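Local coordinates for protein trehalose-6-phosphate phosphatase (Neosartorya fumigata, PDB 5DXL) that is a phosphatase-family protein with a HAD-type fold, belonging to the trehalose-phosphatase family, at residues K20-F25 and R196-Y201. Sequence-based numbering, arbitrary orientation.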
loop_
_atom_site.group_PDB
_atom_site.type_symbol
_atom_site.label_atom_id
_atom_site.label_comp_id
_atom_site.label_asym_id
_atom_site.label_seq_id
_atom_site.Cartn_x
_atom_site.Cartn_y
_atom_site.Cartn_z
ATOM N N LYS A 20 -18.135 12.989 0.452
ATOM C CA LYS A 20 -17.528 11.662 0.432
ATOM C C LYS A 20 -16.025 11.792 0.649
ATOM O O LYS A 20 -15.360 12.610 0.001
ATOM C CB LYS A 20 -17.771 10.937 -0.893
ATOM C CG LYS A 20 -19.216 10.568 -1.199
ATOM C CD LYS A 20 -19.234 9.684 -2.440
ATOM C CE LYS A 20 -20.555 9.765 -3.185
ATOM N NZ LYS A 20 -20.390 9.236 -4.567
ATOM N N ARG A 21 -15.491 10.965 1.538
ATOM C CA ARG A 21 -14.063 11.020 1.871
ATOM C C ARG A 21 -13.419 9.661 1.670
ATOM O O ARG A 21 -14.033 8.633 1.962
ATOM C CB ARG A 21 -13.848 11.466 3.322
ATOM C CG ARG A 21 -14.390 12.847 3.721
ATOM C CD ARG A 21 -15.857 12.778 4.095
ATOM N NE ARG A 21 -16.249 13.947 4.878
ATOM C CZ ARG A 21 -16.484 13.945 6.183
ATOM N NH1 ARG A 21 -16.380 12.828 6.896
ATOM N NH2 ARG A 21 -16.843 15.078 6.773
ATOM N N LEU A 22 -12.177 9.663 1.192
ATOM C CA LEU A 22 -11.418 8.426 1.019
ATOM C C LEU A 22 -10.109 8.518 1.781
ATOM O O LEU A 22 -9.377 9.497 1.630
ATOM C CB LEU A 22 -11.146 8.160 -0.460
ATOM C CG LEU A 22 -10.193 7.013 -0.792
ATOM C CD1 LEU A 22 -10.757 5.660 -0.359
ATOM C CD2 LEU A 22 -9.892 7.010 -2.287
ATOM N N PHE A 23 -9.843 7.514 2.615
ATOM C CA PHE A 23 -8.591 7.435 3.380
ATOM C C PHE A 23 -7.829 6.175 3.005
ATOM O O PHE A 23 -8.407 5.086 2.976
ATOM C CB PHE A 23 -8.875 7.417 4.886
ATOM C CG PHE A 23 -9.471 8.693 5.417
ATOM C CD1 PHE A 23 -8.665 9.667 5.972
ATOM C CD2 PHE A 23 -10.846 8.902 5.386
ATOM C CE1 PHE A 23 -9.211 10.841 6.474
ATOM C CE2 PHE A 23 -11.395 10.079 5.879
ATOM C CZ PHE A 23 -10.587 11.039 6.435
HETATM N N MSE A 24 -6.544 6.304 2.691
HETATM C CA MSE A 24 -5.715 5.138 2.428
HETATM C C MSE A 24 -4.448 5.254 3.270
HETATM O O MSE A 24 -3.644 6.167 3.063
HETATM C CB MSE A 24 -5.401 5.032 0.925
HETATM C CG MSE A 24 -6.665 4.860 0.085
HETATM SE SE MSE A 24 -6.389 4.745 -1.863
HETATM C CE MSE A 24 -5.710 6.522 -2.206
ATOM N N PHE A 25 -4.292 4.338 4.222
ATOM C CA PHE A 25 -3.166 4.362 5.158
ATOM C C PHE A 25 -2.304 3.122 5.054
ATOM O O PHE A 25 -2.830 2.016 5.154
ATOM C CB PHE A 25 -3.661 4.405 6.613
ATOM C CG PHE A 25 -4.628 5.513 6.921
ATOM C CD1 PHE A 25 -4.461 6.789 6.407
ATOM C CD2 PHE A 25 -5.697 5.269 7.748
ATOM C CE1 PHE A 25 -5.368 7.806 6.731
ATOM C CE2 PHE A 25 -6.596 6.281 8.090
ATOM C CZ PHE A 25 -6.427 7.542 7.592
ATOM N N ARG A 196 -7.037 1.666 -8.233
ATOM C CA ARG A 196 -8.226 0.823 -8.285
ATOM C C ARG A 196 -9.299 1.364 -7.341
ATOM O O ARG A 196 -10.475 1.436 -7.688
ATOM C CB ARG A 196 -7.864 -0.620 -7.924
ATOM C CG ARG A 196 -8.839 -1.662 -8.442
ATOM C CD ARG A 196 -8.631 -3.012 -7.761
ATOM N NE ARG A 196 -8.727 -2.917 -6.304
ATOM C CZ ARG A 196 -9.850 -2.657 -5.636
ATOM N NH1 ARG A 196 -10.991 -2.459 -6.287
ATOM N NH2 ARG A 196 -9.837 -2.589 -4.311
ATOM N N LEU A 197 -8.878 1.769 -6.149
ATOM C CA LEU A 197 -9.793 2.328 -5.161
ATOM C C LEU A 197 -10.478 3.608 -5.615
ATOM O O LEU A 197 -11.650 3.830 -5.328
ATOM C CB LEU A 197 -9.052 2.593 -3.855
ATOM C CG LEU A 197 -9.110 1.410 -2.903
ATOM C CD1 LEU A 197 -8.282 1.687 -1.670
ATOM C CD2 LEU A 197 -10.570 1.153 -2.543
ATOM N N VAL A 198 -9.739 4.467 -6.307
ATOM C CA VAL A 198 -10.300 5.731 -6.760
ATOM C C VAL A 198 -11.249 5.513 -7.946
ATOM O O VAL A 198 -12.303 6.143 -8.038
ATOM C CB VAL A 198 -9.188 6.726 -7.161
ATOM C CG1 VAL A 198 -9.775 7.931 -7.861
ATOM C CG2 VAL A 198 -8.410 7.160 -5.931
ATOM N N GLN A 199 -10.870 4.603 -8.836
ATOM C CA GLN A 199 -11.667 4.315 -10.024
ATOM C C GLN A 199 -12.955 3.566 -9.686
ATOM O O GLN A 199 -13.918 3.615 -10.448
ATOM C CB GLN A 199 -10.842 3.517 -11.031
ATOM C CG GLN A 199 -9.708 4.316 -11.660
ATOM C CD GLN A 199 -8.603 3.431 -12.188
ATOM O OE1 GLN A 199 -8.667 2.207 -12.074
ATOM N NE2 GLN A 199 -7.575 4.046 -12.767
ATOM N N GLU A 200 -12.973 2.878 -8.545
ATOM C CA GLU A 200 -14.175 2.178 -8.090
ATOM C C GLU A 200 -15.358 3.129 -7.938
ATOM O O GLU A 200 -16.513 2.713 -8.015
ATOM C CB GLU A 200 -13.927 1.471 -6.759
ATOM C CG GLU A 200 -13.566 0.006 -6.858
ATOM C CD GLU A 200 -13.429 -0.636 -5.488
ATOM O OE1 GLU A 200 -13.782 0.028 -4.484
ATOM O OE2 GLU A 200 -12.966 -1.797 -5.410
ATOM N N TYR A 201 -15.068 4.407 -7.716
ATOM C CA TYR A 201 -16.110 5.420 -7.606
ATOM C C TYR A 201 -16.762 5.701 -8.960
ATOM O O TYR A 201 -17.797 6.358 -9.027
ATOM C CB TYR A 201 -15.549 6.724 -7.028
ATOM C CG TYR A 201 -15.298 6.710 -5.532
ATOM C CD1 TYR A 201 -14.119 6.193 -5.009
ATOM C CD2 TYR A 201 -16.234 7.233 -4.645
ATOM C CE1 TYR A 201 -13.883 6.184 -3.639
ATOM C CE2 TYR A 201 -16.007 7.228 -3.269
ATOM C CZ TYR A 201 -14.828 6.703 -2.775
ATOM O OH TYR A 201 -14.593 6.696 -1.411
HETATM O O HOH W 1 -16.049 7.672 0.371
#
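Tyr-201 OH and Arg-21 O, on the strand 21-25, are joined by one water. That water gives a hydrogen bond to the carbonyl oxygen of Arg-21, 2.7 Å from water O to Arg-21 O, and bonds also to Tyr-201 OH in the plane of the ring, at its edge. Tyr-201 OH itself stays 3.9 Å from Arg-21 O, a gap that the water spans. The CB of Tyr-201 points toward the strand, and CG lies anti to the carbonyl carbon (chi1 -76°), beside the backbone N. Lys-20 CD lies at the ring's edge, near its plane, 4.1 Å from Tyr-201 CE2; the two side chains run antiparallel past one another, and the ammonium of Lys-20 goes on to the carbonyl of Gln-207. In this HAD-type fold, strand 21-25 is a central strand of the mainly parallel sheet, flanked by strands 60-65 and 211-216, and helix 190-199 packs over one face while helix 45-56 meets Phe-23 and Phe-25 on the other. Leu-22 CB makes a van der Waals contact with the hydroxyl oxygen, 3.9 Å from Tyr-201 OH. Apolar contacts continue the seam from there toward the far end of the strand. The CD2 branch of Leu-22 meets Val-198 CG2 at 3.9 Å, the two side chains lying roughly perpendicular. Beyond it Met-24, a selenomethionine whose SE is anti to CA (chi2 179°), passes alongside Leu-197, its SE 3.6 Å from Leu-197 CD1; Leu-197 also touches Trp-63 of the neighbouring strand.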